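Local coordinates for protein putative phosphomannomutase (Thermus thermophilus, PDB 1TUO) that probably interconverts sugar phosphates by moving a phosphoryl group between two hydroxyls, as a magnesium-dependent enzyme of the phosphohexose mutase family, at residues D56-F64 with S109-G117; K119-P127 with E341-I349. All coordinates share one frame; numbering follows the deposited sequence.

Contact 1: residues D56-F64 with S109-G117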
ATOM      1  N   ASP A  56     -12.349  -1.631  -7.069  1.00 14.80           N
ATOM      2  CA  ASP A  56     -12.026  -2.814  -6.278  1.00 16.37           C
ATOM      3  C   ASP A  56     -13.288  -3.649  -6.056  1.00 16.43           C
ATOM      4  O   ASP A  56     -14.200  -3.596  -6.877  1.00 16.92           O
ATOM      5  CB  ASP A  56     -11.345  -2.436  -4.954  1.00 16.46           C
ATOM      6  CG  ASP A  56     -12.200  -1.568  -4.056  1.00 15.35           C
ATOM      7  OD1 ASP A  56     -11.635  -1.038  -3.074  1.00 16.49           O
ATOM      8  OD2 ASP A  56     -13.415  -1.416  -4.309  1.00 15.45           O
ATOM      9  N   THR A  57     -13.341  -4.422  -4.973  1.00 15.91           N
ATOM     10  CA  THR A  57     -14.509  -5.272  -4.731  1.00 16.95           C
ATOM     11  C   THR A  57     -15.560  -4.663  -3.820  1.00 18.17           C
ATOM     12  O   THR A  57     -16.536  -5.333  -3.468  1.00 18.47           O
ATOM     13  CB  THR A  57     -14.105  -6.624  -4.111  1.00 16.07           C
ATOM     14  OG1 THR A  57     -13.603  -6.405  -2.786  1.00 17.47           O
ATOM     15  CG2 THR A  57     -13.029  -7.296  -4.951  1.00 17.91           C
ATOM     16  N   ARG A  58     -15.381  -3.403  -3.444  1.00 16.49           N
ATOM     17  CA  ARG A  58     -16.352  -2.754  -2.562  1.00 15.29           C
ATOM     18  C   ARG A  58     -17.730  -2.669  -3.200  1.00 16.45           C
ATOM     19  O   ARG A  58     -17.859  -2.679  -4.418  1.00 15.86           O
ATOM     20  CB  ARG A  58     -15.838  -1.374  -2.161  1.00 16.32           C
ATOM     21  CG  ARG A  58     -14.684  -1.476  -1.193  1.00 13.94           C
ATOM     22  CD  ARG A  58     -13.918  -0.180  -0.959  1.00 15.53           C
ATOM     23  NE  ARG A  58     -12.776  -0.484  -0.095  1.00 14.49           N
ATOM     24  CZ  ARG A  58     -12.826  -0.483   1.232  1.00 16.36           C
ATOM     25  NH1 ARG A  58     -13.954  -0.162   1.858  1.00 17.32           N
ATOM     26  NH2 ARG A  58     -11.772  -0.866   1.939  1.00 16.28           N
ATOM     27  N   PHE A  59     -18.764  -2.613  -2.362  1.00 15.96           N
ATOM     28  CA  PHE A  59     -20.137  -2.565  -2.851  1.00 17.19           C
ATOM     29  C   PHE A  59     -20.362  -1.379  -3.792  1.00 15.21           C
ATOM     30  O   PHE A  59     -20.045  -0.243  -3.459  1.00 15.42           O
ATOM     31  CB  PHE A  59     -21.108  -2.495  -1.664  1.00 16.72           C
ATOM     32  CG  PHE A  59     -22.542  -2.762  -2.039  1.00 17.52           C
ATOM     33  CD1 PHE A  59     -22.979  -4.060  -2.290  1.00 18.54           C
ATOM     34  CD2 PHE A  59     -23.450  -1.713  -2.147  1.00 19.56           C
ATOM     35  CE1 PHE A  59     -24.314  -4.313  -2.647  1.00 20.51           C
ATOM     36  CE2 PHE A  59     -24.787  -1.956  -2.504  1.00 20.95           C
ATOM     37  CZ  PHE A  59     -25.215  -3.254  -2.754  1.00 18.22           C
ATOM     38  N   LEU A  60     -20.909  -1.669  -4.971  1.00 17.31           N
ATOM     39  CA  LEU A  60     -21.187  -0.664  -5.994  1.00 18.07           C
ATOM     40  C   LEU A  60     -19.948  -0.003  -6.594  1.00 16.63           C
ATOM     41  O   LEU A  60     -20.077   0.905  -7.415  1.00 16.97           O
ATOM     42  CB  LEU A  60     -22.114   0.431  -5.451  1.00 17.83           C
ATOM     43  CG  LEU A  60     -23.599   0.081  -5.310  1.00 20.79           C
ATOM     44  CD1 LEU A  60     -24.306   1.211  -4.580  1.00 23.03           C
ATOM     45  CD2 LEU A  60     -24.217  -0.148  -6.687  1.00 22.14           C
ATOM     46  N   ALA A  61     -18.753  -0.453  -6.216  1.00 16.69           N
ATOM     47  CA  ALA A  61     -17.546   0.165  -6.778  1.00 17.03           C
ATOM     48  C   ALA A  61     -17.577   0.051  -8.298  1.00 17.16           C
ATOM     49  O   ALA A  61     -17.162   0.971  -9.021  1.00 17.36           O
ATOM     50  CB  ALA A  61     -16.293  -0.508  -6.222  1.00 17.06           C
ATOM     51  N   ASP A  62     -18.069  -1.085  -8.783  1.00 17.32           N
ATOM     52  CA  ASP A  62     -18.174  -1.311 -10.216  1.00 18.44           C
ATOM     53  C   ASP A  62     -19.140  -0.312 -10.849  1.00 18.46           C
ATOM     54  O   ASP A  62     -18.840   0.286 -11.887  1.00 17.03           O
ATOM     55  CB  ASP A  62     -18.601  -2.767 -10.505  1.00 20.51           C
ATOM     56  CG  ASP A  62     -19.902  -3.181  -9.806  1.00 22.79           C
ATOM     57  OD1 ASP A  62     -20.410  -2.471  -8.911  1.00 23.01           O
ATOM     58  OD2 ASP A  62     -20.414  -4.267 -10.160  1.00 28.32           O
ATOM     59  N   ALA A  63     -20.292  -0.111 -10.215  1.00 19.05           N
ATOM     60  CA  ALA A  63     -21.276   0.834 -10.741  1.00 17.92           C
ATOM     61  C   ALA A  63     -20.749   2.271 -10.728  1.00 17.86           C
ATOM     62  O   ALA A  63     -20.984   3.036 -11.669  1.00 17.76           O
ATOM     63  CB  ALA A  63     -22.575   0.742  -9.937  1.00 18.17           C
ATOM     64  N   PHE A  64     -20.039   2.639  -9.663  1.00 16.95           N
ATOM     65  CA  PHE A  64     -19.478   3.984  -9.569  1.00 16.63           C
ATOM     66  C   PHE A  64     -18.421   4.173 -10.653  1.00 15.80           C
ATOM     67  O   PHE A  64     -18.318   5.243 -11.252  1.00 15.62           O
ATOM     68  CB  PHE A  64     -18.850   4.213  -8.189  1.00 16.25           C
ATOM     69  CG  PHE A  64     -19.858   4.473  -7.086  1.00 16.81           C
ATOM     70  CD1 PHE A  64     -19.946   3.626  -5.992  1.00 16.91           C
ATOM     71  CD2 PHE A  64     -20.681   5.592  -7.129  1.00 18.74           C
ATOM     72  CE1 PHE A  64     -20.843   3.892  -4.947  1.00 18.19           C
ATOM     73  CE2 PHE A  64     -21.577   5.863  -6.095  1.00 19.54           C
ATOM     74  CZ  PHE A  64     -21.653   5.012  -5.003  1.00 18.52           C
ATOM     75  N   SER A 109      -9.270   1.369  -0.187  1.00 18.58           N
ATOM     76  CA  SER A 109      -8.122   0.570   0.229  1.00 18.07           C
ATOM     77  C   SER A 109      -8.340  -0.403   1.390  1.00 19.64           C
ATOM     78  O   SER A 109      -9.010  -1.417   1.237  1.00 19.65           O
ATOM     79  CB  SER A 109      -6.967   1.538   0.547  1.00 20.41           C
ATOM     80  OG  SER A 109      -5.730   0.874   0.759  1.00 20.57           O
ATOM     81  N   HIS A 110      -7.775  -0.081   2.546  1.00 19.29           N
ATOM     82  CA  HIS A 110      -7.863  -0.945   3.725  1.00 21.99           C
ATOM     83  C   HIS A 110      -8.945  -0.539   4.723  1.00 21.02           C
ATOM     84  O   HIS A 110      -9.047  -1.125   5.799  1.00 21.94           O
ATOM     85  CB  HIS A 110      -6.515  -0.934   4.434  1.00 25.02           C
ATOM     86  CG  HIS A 110      -6.133   0.417   4.947  1.00 29.56           C
ATOM     87  ND1 HIS A 110      -6.459   0.852   6.213  1.00 31.87           N
ATOM     88  CD2 HIS A 110      -5.520   1.460   4.338  1.00 32.72           C
ATOM     89  CE1 HIS A 110      -6.061   2.104   6.363  1.00 33.68           C
ATOM     90  NE2 HIS A 110      -5.489   2.496   5.239  1.00 34.06           N
ATOM     91  N   ASN A 111      -9.753   0.454   4.375  1.00 20.17           N
ATOM     92  CA  ASN A 111     -10.795   0.925   5.278  1.00 21.14           C
ATOM     93  C   ASN A 111     -12.002   0.006   5.417  1.00 19.54           C
ATOM     94  O   ASN A 111     -12.208  -0.899   4.615  1.00 18.81           O
ATOM     95  CB  ASN A 111     -11.259   2.312   4.842  1.00 22.57           C
ATOM     96  CG  ASN A 111     -10.211   3.368   5.087  1.00 26.88           C
ATOM     97  OD1 ASN A 111      -9.718   3.518   6.208  1.00 31.72           O
ATOM     98  ND2 ASN A 111      -9.862   4.112   4.047  1.00 29.37           N
ATOM     99  N   PRO A 112     -12.817   0.229   6.463  1.00 20.45           N
ATOM    100  CA  PRO A 112     -14.005  -0.594   6.684  1.00 20.31           C
ATOM    101  C   PRO A 112     -14.882  -0.619   5.429  1.00 19.56           C
ATOM    102  O   PRO A 112     -14.864   0.318   4.628  1.00 19.84           O
ATOM    103  CB  PRO A 112     -14.675   0.090   7.872  1.00 21.02           C
ATOM    104  CG  PRO A 112     -13.489   0.575   8.669  1.00 20.36           C
ATOM    105  CD  PRO A 112     -12.608   1.169   7.579  1.00 20.60           C
ATOM    106  N   PRO A 113     -15.683  -1.681   5.264  1.00 19.71           N
ATOM    107  CA  PRO A 113     -16.589  -1.914   4.134  1.00 19.98           C
ATOM    108  C   PRO A 113     -17.506  -0.774   3.687  1.00 17.92           C
ATOM    109  O   PRO A 113     -17.779  -0.632   2.494  1.00 18.43           O
ATOM    110  CB  PRO A 113     -17.400  -3.127   4.588  1.00 21.17           C
ATOM    111  CG  PRO A 113     -16.474  -3.852   5.473  1.00 20.86           C
ATOM    112  CD  PRO A 113     -15.822  -2.755   6.266  1.00 20.88           C
ATOM    113  N   GLN A 114     -17.993   0.017   4.634  1.00 18.46           N
ATOM    114  CA  GLN A 114     -18.915   1.097   4.297  1.00 18.77           C
ATOM    115  C   GLN A 114     -18.289   2.268   3.547  1.00 18.65           C
ATOM    116  O   GLN A 114     -19.008   3.122   3.038  1.00 16.40           O
ATOM    117  CB  GLN A 114     -19.614   1.634   5.558  1.00 20.43           C
ATOM    118  CG  GLN A 114     -18.681   2.272   6.572  1.00 22.25           C
ATOM    119  CD  GLN A 114     -18.140   1.274   7.575  1.00 23.04           C
ATOM    120  OE1 GLN A 114     -17.902   0.112   7.245  1.00 25.12           O
ATOM    121  NE2 GLN A 114     -17.934   1.728   8.809  1.00 25.68           N
ATOM    122  N   TYR A 115     -16.961   2.305   3.469  1.00 16.66           N
ATOM    123  CA  TYR A 115     -16.285   3.401   2.778  1.00 17.33           C
ATOM    124  C   TYR A 115     -15.922   3.124   1.332  1.00 15.48           C
ATOM    125  O   TYR A 115     -15.667   1.991   0.944  1.00 17.33           O
ATOM    126  CB  TYR A 115     -14.983   3.783   3.488  1.00 19.03           C
ATOM    127  CG  TYR A 115     -15.166   4.341   4.870  1.00 22.39           C
ATOM    128  CD1 TYR A 115     -15.163   3.502   5.984  1.00 23.47           C
ATOM    129  CD2 TYR A 115     -15.342   5.710   5.069  1.00 23.16           C
ATOM    130  CE1 TYR A 115     -15.329   4.019   7.267  1.00 24.80           C
ATOM    131  CE2 TYR A 115     -15.510   6.236   6.343  1.00 25.70           C
ATOM    132  CZ  TYR A 115     -15.502   5.386   7.435  1.00 26.47           C
ATOM    133  OH  TYR A 115     -15.666   5.907   8.698  1.00 29.95           O
ATOM    134  N   LEU A 116     -15.898   4.193   0.547  1.00 17.13           N
ATOM    135  CA  LEU A 116     -15.486   4.114  -0.844  1.00 16.76           C
ATOM    136  C   LEU A 116     -14.854   5.475  -1.122  1.00 17.90           C
ATOM    137  O   LEU A 116     -14.980   6.408  -0.324  1.00 17.65           O
ATOM    138  CB  LEU A 116     -16.680   3.835  -1.765  1.00 17.18           C
ATOM    139  CG  LEU A 116     -16.405   3.275  -3.174  1.00 22.29           C
ATOM    140  CD1 LEU A 116     -15.103   2.481  -3.223  1.00 18.53           C
ATOM    141  CD2 LEU A 116     -17.575   2.396  -3.600  1.00 21.34           C
ATOM    142  N   GLY A 117     -14.139   5.588  -2.228  1.00 16.96           N
ATOM    143  CA  GLY A 117     -13.515   6.855  -2.529  1.00 17.60           C
ATOM    144  C   GLY A 117     -12.944   6.792  -3.915  1.00 16.12           C
ATOM    145  O   GLY A 117     -13.056   5.771  -4.591  1.00 16.04           O
TER
HETATM  146  O   HOH W   1     -10.758  -2.277  -0.886  1.00 19.66           O
HETATM  147  O   HOH W   2     -17.877  -2.624   0.349  1.00 18.13           O
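With CG opposite its own carbonyl carbon (chi1 -72°) and the chain extended from CG to NE, Arg58 drives its guanidinium among the backbone carbonyls of 109-117. Leu116, whose CG lies anti to the backbone N (chi1 -161°), runs past the arginine stem in the opposite direction. Arg58 NH2 makes an almost straight bond to Asn111 O (2.7 Å) and a second to Ser109 O (2.9 Å), the latter reached from above its carbonyl plane; both acceptors sit at the guanidinium edge. Arg58 NH1 bonds to Pro112 O (3.0 Å), also in the plane, and to Tyr115 O (2.9 Å), which is tilted away from it. Pro112 O is gripped from opposite faces, by Arg58 NH1 and by Tyr115 N, the latter bond closing a type I turn in which Pro113 suits the backbone bend through its restricted phi. Arginine fits here because its several N-H groups, spread round one plane, can reach four carbonyls of a curved loop together, three of them close to that plane.

That loop carries the Ser-His-Asn-Pro sequence of the phosphohexose mutases, whose serine is phosphorylated in relatives; Ser109 OG bonds to Asp249 and Asp251. Asp56 steadies the arginine from its own segment: OD2 accepts Arg58 N in an Asx turn, while OD1 pairs with NE in a salt bridge whose hydrogen bond is weak, and also bonds to Thr107. A water joins Arg58 NE, Asp56 OD1 and Ser109 O.

Beside the arginine stem, CD1 of Leu116 rests against Arg58 CD (3.7 Å). The other methyl of Leu116, CD2, lies 3.6 Å from CD1 of Phe64, a ring stacked in turn on Phe29. The short Ala61 lets the start of helix 61-75 approach, with its CB 4.1 Å from Leu116 CD2.

Contact 2: residues K119-P127 with E341-I349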
ATOM      1  N   LYS A 119      -9.364   7.608  -5.945  1.00 16.97           N
ATOM      2  CA  LYS A 119      -7.947   7.927  -5.825  1.00 17.49           C
ATOM      3  C   LYS A 119      -7.399   8.151  -7.233  1.00 15.58           C
ATOM      4  O   LYS A 119      -7.464   7.260  -8.086  1.00 16.80           O
ATOM      5  CB  LYS A 119      -7.204   6.788  -5.132  1.00 19.29           C
ATOM      6  CG  LYS A 119      -7.530   6.670  -3.643  1.00 24.32           C
ATOM      7  CD  LYS A 119      -6.537   5.763  -2.936  1.00 26.18           C
ATOM      8  CE  LYS A 119      -6.701   5.818  -1.432  1.00 29.75           C
ATOM      9  NZ  LYS A 119      -5.703   4.947  -0.752  1.00 30.44           N
ATOM     10  N   PHE A 120      -6.849   9.340  -7.454  1.00 15.68           N
ATOM     11  CA  PHE A 120      -6.321   9.735  -8.758  1.00 15.48           C
ATOM     12  C   PHE A 120      -4.834   9.454  -8.924  1.00 15.76           C
ATOM     13  O   PHE A 120      -4.051   9.579  -7.982  1.00 15.79           O
ATOM     14  CB  PHE A 120      -6.580  11.230  -8.983  1.00 16.98           C
ATOM     15  CG  PHE A 120      -8.040  11.591  -9.025  1.00 17.17           C
ATOM     16  CD1 PHE A 120      -8.833  11.197 -10.095  1.00 16.81           C
ATOM     17  CD2 PHE A 120      -8.621  12.312  -7.986  1.00 18.21           C
ATOM     18  CE1 PHE A 120     -10.195  11.513 -10.141  1.00 18.97           C
ATOM     19  CE2 PHE A 120      -9.993  12.635  -8.023  1.00 19.42           C
ATOM     20  CZ  PHE A 120     -10.773  12.233  -9.103  1.00 18.30           C
ATOM     21  N   LYS A 121      -4.463   9.087 -10.146  1.00 16.19           N
ATOM     22  CA  LYS A 121      -3.079   8.771 -10.487  1.00 16.99           C
ATOM     23  C   LYS A 121      -2.676   9.681 -11.641  1.00 16.08           C
ATOM     24  O   LYS A 121      -3.505   9.989 -12.494  1.00 17.93           O
ATOM     25  CB  LYS A 121      -2.969   7.322 -10.969  1.00 16.62           C
ATOM     26  CG  LYS A 121      -3.682   6.289 -10.096  1.00 17.44           C
ATOM     27  CD  LYS A 121      -3.160   6.315  -8.668  1.00 17.61           C
ATOM     28  CE  LYS A 121      -3.816   5.225  -7.824  1.00 19.11           C
ATOM     29  NZ  LYS A 121      -3.305   5.254  -6.432  1.00 19.42           N
ATOM     30  N   ASP A 122      -1.417  10.110 -11.683  1.00 17.93           N
ATOM     31  CA  ASP A 122      -1.005  10.939 -12.805  1.00 18.62           C
ATOM     32  C   ASP A 122      -0.338  10.070 -13.870  1.00 18.43           C
ATOM     33  O   ASP A 122      -0.283   8.847 -13.737  1.00 18.94           O
ATOM     34  CB  ASP A 122      -0.097  12.097 -12.347  1.00 18.84           C
ATOM     35  CG  ASP A 122       1.223  11.640 -11.772  1.00 18.71           C
ATOM     36  OD1 ASP A 122       1.866  12.471 -11.089  1.00 22.35           O
ATOM     37  OD2 ASP A 122       1.638  10.481 -12.004  1.00 20.49           O
ATOM     38  N   ALA A 123       0.158  10.700 -14.928  1.00 18.67           N
ATOM     39  CA  ALA A 123       0.771   9.973 -16.038  1.00 19.85           C
ATOM     40  C   ALA A 123       1.925   9.037 -15.695  1.00 20.42           C
ATOM     41  O   ALA A 123       2.231   8.125 -16.470  1.00 21.57           O
ATOM     42  CB  ALA A 123       1.216  10.960 -17.100  1.00 20.04           C
ATOM     43  N   THR A 124       2.567   9.248 -14.552  1.00 20.43           N
ATOM     44  CA  THR A 124       3.694   8.402 -14.180  1.00 21.18           C
ATOM     45  C   THR A 124       3.243   7.066 -13.615  1.00 20.97           C
ATOM     46  O   THR A 124       4.060   6.174 -13.408  1.00 21.86           O
ATOM     47  CB  THR A 124       4.602   9.081 -13.135  1.00 21.29           C
ATOM     48  OG1 THR A 124       3.906   9.173 -11.885  1.00 22.91           O
ATOM     49  CG2 THR A 124       4.997  10.471 -13.596  1.00 22.58           C
ATOM     50  N   GLY A 125       1.942   6.933 -13.369  1.00 19.99           N
ATOM     51  CA  GLY A 125       1.423   5.694 -12.822  1.00 21.56           C
ATOM     52  C   GLY A 125       1.595   5.636 -11.315  1.00 21.78           C
ATOM     53  O   GLY A 125       2.004   4.605 -10.762  1.00 22.98           O
ATOM     54  N   GLY A 126       1.296   6.754 -10.660  1.00 20.55           N
ATOM     55  CA  GLY A 126       1.392   6.851  -9.212  1.00 19.78           C
ATOM     56  C   GLY A 126       0.412   7.904  -8.709  1.00 19.99           C
ATOM     57  O   GLY A 126      -0.161   8.640  -9.512  1.00 18.64           O
ATOM     58  N   PRO A 127       0.204   8.016  -7.388  1.00 19.55           N
ATOM     59  CA  PRO A 127      -0.733   9.012  -6.853  1.00 20.04           C
ATOM     60  C   PRO A 127      -0.437  10.449  -7.276  1.00 19.22           C
ATOM     61  O   PRO A 127       0.719  10.873  -7.287  1.00 18.26           O
ATOM     62  CB  PRO A 127      -0.623   8.818  -5.337  1.00 20.09           C
ATOM     63  CG  PRO A 127       0.757   8.267  -5.147  1.00 23.42           C
ATOM     64  CD  PRO A 127       0.889   7.295  -6.303  1.00 22.20           C
ATOM     65  N   GLU A 341      11.952   1.175 -10.046  1.00 27.43           N
ATOM     66  CA  GLU A 341      12.106   0.687 -11.412  1.00 27.95           C
ATOM     67  C   GLU A 341      10.833   0.058 -11.974  1.00 26.66           C
ATOM     68  O   GLU A 341      10.767  -0.271 -13.159  1.00 25.85           O
ATOM     69  CB  GLU A 341      13.280  -0.299 -11.493  1.00 31.69           C
ATOM     70  CG  GLU A 341      13.587  -1.043 -10.199  1.00 38.26           C
ATOM     71  CD  GLU A 341      12.728  -2.093  -9.531  1.00 40.88           C
ATOM     72  OE1 GLU A 341      12.231  -2.689 -10.476  1.00 44.63           O
ATOM     73  OE2 GLU A 341      12.639  -2.483  -8.369  1.00 43.64           O
ATOM     74  N   HIS A 342       9.822  -0.079 -11.119  1.00 24.50           N
ATOM     75  CA  HIS A 342       8.532  -0.661 -11.488  1.00 24.18           C
ATOM     76  C   HIS A 342       7.491   0.444 -11.705  1.00 24.83           C
ATOM     77  O   HIS A 342       7.151   0.781 -12.839  1.00 26.56           O
ATOM     78  CB  HIS A 342       8.089  -1.622 -10.372  1.00 23.47           C
ATOM     79  CG  HIS A 342       6.696  -2.158 -10.521  1.00 24.13           C
ATOM     80  ND1 HIS A 342       6.247  -2.776 -11.668  1.00 24.41           N
ATOM     81  CD2 HIS A 342       5.668  -2.212  -9.638  1.00 24.48           C
ATOM     82  CE1 HIS A 342       5.004  -3.187 -11.488  1.00 25.90           C
ATOM     83  NE2 HIS A 342       4.628  -2.857 -10.263  1.00 24.18           N
ATOM     84  N   LEU A 343       6.990   0.996 -10.607  1.00 24.80           N
ATOM     85  CA  LEU A 343       5.989   2.060 -10.641  1.00 23.61           C
ATOM     86  C   LEU A 343       6.157   2.902  -9.381  1.00 22.72           C
ATOM     87  O   LEU A 343       6.533   2.379  -8.333  1.00 22.15           O
ATOM     88  CB  LEU A 343       4.567   1.483 -10.623  1.00 26.31           C
ATOM     89  CG  LEU A 343       3.910   0.812 -11.833  1.00 27.87           C
ATOM     90  CD1 LEU A 343       2.603   0.171 -11.382  1.00 28.19           C
ATOM     91  CD2 LEU A 343       3.650   1.829 -12.930  1.00 25.20           C
ATOM     92  N   PRO A 344       5.905   4.217  -9.476  1.00 22.10           N
ATOM     93  CA  PRO A 344       6.027   5.098  -8.311  1.00 22.00           C
ATOM     94  C   PRO A 344       4.706   4.945  -7.577  1.00 20.54           C
ATOM     95  O   PRO A 344       3.949   5.907  -7.415  1.00 21.24           O
ATOM     96  CB  PRO A 344       6.188   6.475  -8.943  1.00 22.25           C
ATOM     97  CG  PRO A 344       5.333   6.365 -10.175  1.00 21.58           C
ATOM     98  CD  PRO A 344       5.704   4.998 -10.711  1.00 23.40           C
ATOM     99  N   GLU A 345       4.443   3.714  -7.143  1.00 21.47           N
ATOM    100  CA  GLU A 345       3.196   3.357  -6.477  1.00 20.69           C
ATOM    101  C   GLU A 345       3.394   2.181  -5.516  1.00 20.80           C
ATOM    102  O   GLU A 345       4.353   1.422  -5.643  1.00 21.02           O
ATOM    103  CB  GLU A 345       2.172   2.975  -7.560  1.00 22.12           C
ATOM    104  CG  GLU A 345       0.847   2.436  -7.053  1.00 21.50           C
ATOM    105  CD  GLU A 345      -0.012   3.516  -6.439  1.00 23.16           C
ATOM    106  OE1 GLU A 345      -0.769   4.169  -7.186  1.00 23.56           O
ATOM    107  OE2 GLU A 345       0.083   3.718  -5.212  1.00 23.38           O
ATOM    108  N   ARG A 346       2.493   2.038  -4.548  1.00 19.92           N
ATOM    109  CA  ARG A 346       2.566   0.923  -3.609  1.00 21.25           C
ATOM    110  C   ARG A 346       2.020  -0.297  -4.341  1.00 20.44           C
ATOM    111  O   ARG A 346       0.925  -0.242  -4.901  1.00 18.96           O
ATOM    112  CB  ARG A 346       1.709   1.219  -2.376  1.00 24.56           C
ATOM    113  CG  ARG A 346       2.264   2.345  -1.523  1.00 26.92           C
ATOM    114  CD  ARG A 346       1.307   2.769  -0.418  1.00 30.10           C
ATOM    115  NE  ARG A 346       0.158   3.508  -0.940  1.00 32.00           N
ATOM    116  CZ  ARG A 346      -0.503   4.431  -0.251  1.00 34.03           C
ATOM    117  NH1 ARG A 346      -0.129   4.729   0.986  1.00 34.17           N
ATOM    118  NH2 ARG A 346      -1.534   5.063  -0.799  1.00 35.16           N
ATOM    119  N   ASP A 347       2.775  -1.393  -4.350  1.00 18.68           N
ATOM    120  CA  ASP A 347       2.320  -2.600  -5.037  1.00 18.55           C
ATOM    121  C   ASP A 347       2.468  -3.823  -4.138  1.00 18.58           C
ATOM    122  O   ASP A 347       3.572  -4.333  -3.936  1.00 16.96           O
ATOM    123  CB  ASP A 347       3.108  -2.793  -6.342  1.00 17.94           C
ATOM    124  CG  ASP A 347       2.559  -3.921  -7.198  1.00 17.84           C
ATOM    125  OD1 ASP A 347       2.723  -3.860  -8.438  1.00 20.50           O
ATOM    126  OD2 ASP A 347       1.973  -4.876  -6.639  1.00 17.59           O
ATOM    127  N   GLY A 348       1.341  -4.283  -3.598  1.00 16.78           N
ATOM    128  CA  GLY A 348       1.354  -5.429  -2.710  1.00 17.52           C
ATOM    129  C   GLY A 348       1.577  -6.753  -3.415  1.00 16.57           C
ATOM    130  O   GLY A 348       1.992  -7.734  -2.796  1.00 17.34           O
ATOM    131  N   ILE A 349       1.287  -6.785  -4.710  1.00 17.14           N
ATOM    132  CA  ILE A 349       1.473  -7.999  -5.489  1.00 18.16           C
ATOM    133  C   ILE A 349       2.973  -8.192  -5.724  1.00 17.79           C
ATOM    134  O   ILE A 349       3.515  -9.282  -5.499  1.00 18.65           O
ATOM    135  CB  ILE A 349       0.731  -7.907  -6.836  1.00 18.74           C
ATOM    136  CG1 ILE A 349      -0.769  -7.687  -6.581  1.00 19.30           C
ATOM    137  CG2 ILE A 349       0.969  -9.176  -7.655  1.00 19.28           C
ATOM    138  CD1 ILE A 349      -1.426  -8.749  -5.705  1.00 21.10           C
TER
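Backbone meets backbone at Gly126, where CA stands only 3.3 Å from Pro344 O in a CA-H...O contact. Pro344 O is buried with no conventional hydrogen-bond partner in the model, and a side chain at position 126 would run into it. Gly125 is constrained differently: its positive phi (82°) suits glycine, and a CB there would press on CD2 of Leu343. Pro344, the centre of an inverse gamma turn, sets its ring against Thr124, with Pro344 CG 3.6 Å from Thr124 OG1 and Pro344 CD 3.4 Å from Thr124 O. Thr124 is held by Asp122, whose OD2 accepts Thr124 N, an Asx turn, and also Thr124 OG1.

Glu345 crosses Lys121 at about a right angle. CG lies anti to the backbone N (chi1 174°) and a bend at chi2 turns the carboxylate toward the lysine, where Glu345 OE1 meets Lys121 NZ on its syn side, 2.9 Å away, in a buried salt bridge. Ser92 also bonds to OE1, and OE2 takes Arg346 N through its anti lone pair, fixing the carboxylate's rotation. Pro127 CD lies 3.6 Å from Glu345 OE1. With an alanine here in place of the glutamate, the buried Lys121 ammonium would probably lose its charge partner and a gap would open beside Pro127.

Next along the chain, Arg346 forms a salt bridge with Glu332; Arg346 NH2 lies 4.2 Å from NZ of Lys119, a like charge. This junction, joining a beta hairpin of domain I to a loop of domain III, belongs to the multidomain cleft of the phosphohexose mutase fold.

The two contacts follow one another along the chain: both segments of contact 1 precede those of contact 2, and the centres lie about 19 Å apart. Both draw on strand 115-122 of the mixed sheet of domain I: its beginning serves contact 1, its end and the partner strand 126-127 serve contact 2. Contact 1 stays within that domain, joining the loop before the strand to the start of helix 61-75, whereas contact 2 bridges to domain III just ahead of helix 348-362. They touch where Ser109 CB lies 3.9 Å from Lys119 NZ. One strand thus links the probable phosphoserine loop to the domain interface, consistent with an active site assembled between domains.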